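Local coordinates for a novel designed pore protein (Synthetic construct, PDB 6TMS) that assembles as a hexamer of helical hairpins, a de novo designed helical bundle intended to form a pore, at residues L12-E16 / L59-I63. Numbering follows the deposited sequence.
Sequences LEEAE and LIIAI
Leu12 lays its isobutyl group over Ala62 and Ile63: with chi1 at -136° and chi2 at 30°, both between the usual wells, Leu12 brings CD1 to 3.2 Å from Ala62 CB, a tight apolar contact, and CD2 to 3.8 Å from Ile63 CA. Leu12 CG lies 4.1 Å from Ile63 CG1. Residues 12-16 and 59-63 are each about one turn of regular α-helix, held by Glu16 N to Leu12 O (3.0 Å) and Ile63 N to Leu59 O (2.9 Å). The two turns run antiparallel at 158° (signed crossing angle -158°), with 10.6 Å between their axes, and the register sets Leu12 against Ile63 (CA to CA 6.9 Å) and Glu16 against Leu59 (CA to CA 7.2 Å). The CA-to-CB bond of Leu59 points toward 12-16; with chi1 -149° and chi2 t, Leu59 CD2 reaches 4.0 Å from Leu12 O and 3.4 Å from Glu16 CG, and Leu59 CD1 approaches Ala15 O at 4.2 Å. Glu16, extended with chi1 m and chi2 t, lays its aliphatic stem over Leu59 and brings OE2 to 3.8 Å from Ile63 CD1. The two small alanines, Ala15 and Ala62, both face the opposing turn. Mainly apolar packing of this kind joins the arms of an antiparallel helical hairpin; between 12-16 and 59-63 it buries 273 Å², both sides summed. Helix 2-32 and helix 39-68 form the two arms; within the hexamer, Leu12 and Ile61 also pack on apolar side chains of a neighbouring subunit, and Ile60, Ile61 and Ile63 on those of another.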
loop_
_atom_site.group_PDB
_atom_site.type_symbol
_atom_site.label_atom_id
_atom_site.label_comp_id
_atom_site.label_asym_id
_atom_site.label_seq_id
_atom_site.Cartn_x
_atom_site.Cartn_y
_atom_site.Cartn_z
ATOM N N LEU F 12 17.545 2.857 7.359
ATOM C CA LEU F 12 16.847 1.620 7.647
ATOM C C LEU F 12 16.718 1.400 9.154
ATOM O O LEU F 12 15.677 0.939 9.644
ATOM C CB LEU F 12 17.611 0.493 6.936
ATOM C CG LEU F 12 16.920 -0.638 6.126
ATOM C CD1 LEU F 12 15.578 -0.248 5.464
ATOM C CD2 LEU F 12 17.854 -1.226 5.037
ATOM N N GLU F 13 17.756 1.756 9.904
ATOM C CA GLU F 13 17.753 1.643 11.360
ATOM C C GLU F 13 16.887 2.721 12.019
ATOM O O GLU F 13 16.245 2.475 13.054
ATOM C CB GLU F 13 19.211 1.715 11.867
ATOM C CG GLU F 13 20.027 0.391 11.802
ATOM C CD GLU F 13 21.538 0.509 12.159
ATOM O OE1 GLU F 13 22.340 0.177 11.266
ATOM O OE2 GLU F 13 21.951 0.973 13.247
ATOM N N GLU F 14 16.841 3.910 11.430
ATOM C CA GLU F 14 15.990 4.979 11.937
ATOM C C GLU F 14 14.525 4.662 11.708
ATOM O O GLU F 14 13.647 4.943 12.554
ATOM C CB GLU F 14 16.433 6.246 11.204
ATOM C CG GLU F 14 15.466 7.411 11.081
ATOM C CD GLU F 14 14.645 7.429 9.781
ATOM O OE1 GLU F 14 15.107 6.942 8.720
ATOM O OE2 GLU F 14 13.534 7.997 9.827
ATOM N N ALA F 15 14.281 3.975 10.603
ATOM C CA ALA F 15 12.951 3.515 10.261
ATOM C C ALA F 15 12.480 2.454 11.234
ATOM O O ALA F 15 11.356 2.519 11.751
ATOM C CB ALA F 15 12.996 2.954 8.846
ATOM N N GLU F 16 13.357 1.491 11.531
ATOM C CA GLU F 16 13.033 0.485 12.531
ATOM C C GLU F 16 12.658 1.152 13.834
ATOM O O GLU F 16 11.656 0.786 14.487
ATOM C CB GLU F 16 14.227 -0.452 12.724
ATOM C CG GLU F 16 14.291 -1.632 11.773
ATOM C CD GLU F 16 15.492 -2.537 12.041
ATOM O OE1 GLU F 16 16.622 -2.020 11.908
ATOM O OE2 GLU F 16 15.324 -3.743 12.363
ATOM N N LEU F 59 9.571 -2.941 5.818
ATOM C CA LEU F 59 10.850 -2.691 6.423
ATOM C C LEU F 59 11.720 -3.922 6.310
ATOM O O LEU F 59 12.916 -3.826 6.031
ATOM C CB LEU F 59 10.616 -2.322 7.868
ATOM C CG LEU F 59 11.477 -1.377 8.679
ATOM C CD1 LEU F 59 10.882 -1.364 10.093
ATOM C CD2 LEU F 59 12.918 -1.825 8.723
ATOM N N ILE F 60 11.141 -5.097 6.523
ATOM C CA ILE F 60 11.962 -6.287 6.404
ATOM C C ILE F 60 12.401 -6.476 4.965
ATOM O O ILE F 60 13.513 -6.935 4.705
ATOM C CB ILE F 60 11.222 -7.505 6.988
ATOM C CG1 ILE F 60 11.353 -7.594 8.526
ATOM C CG2 ILE F 60 11.764 -8.793 6.432
ATOM C CD1 ILE F 60 11.153 -6.321 9.333
ATOM N N ILE F 61 11.571 -6.125 4.002
ATOM C CA ILE F 61 12.028 -6.253 2.632
ATOM C C ILE F 61 13.161 -5.288 2.369
ATOM O O ILE F 61 14.115 -5.610 1.664
ATOM C CB ILE F 61 10.846 -6.041 1.679
ATOM C CG1 ILE F 61 9.942 -7.275 1.731
ATOM C CG2 ILE F 61 11.323 -5.725 0.270
ATOM C CD1 ILE F 61 8.496 -7.026 1.420
ATOM N N ALA F 62 13.109 -4.106 2.940
ATOM C CA ALA F 62 14.228 -3.219 2.703
ATOM C C ALA F 62 15.484 -3.767 3.363
ATOM O O ALA F 62 16.557 -3.801 2.752
ATOM C CB ALA F 62 13.882 -1.822 3.185
ATOM N N ILE F 63 15.364 -4.271 4.584
ATOM C CA ILE F 63 16.538 -4.827 5.235
ATOM C C ILE F 63 17.129 -5.917 4.350
ATOM O O ILE F 63 18.341 -5.985 4.123
ATOM C CB ILE F 63 16.162 -5.367 6.627
ATOM C CG1 ILE F 63 15.596 -4.266 7.549
ATOM C CG2 ILE F 63 17.394 -5.972 7.298
ATOM C CD1 ILE F 63 14.746 -4.813 8.720
#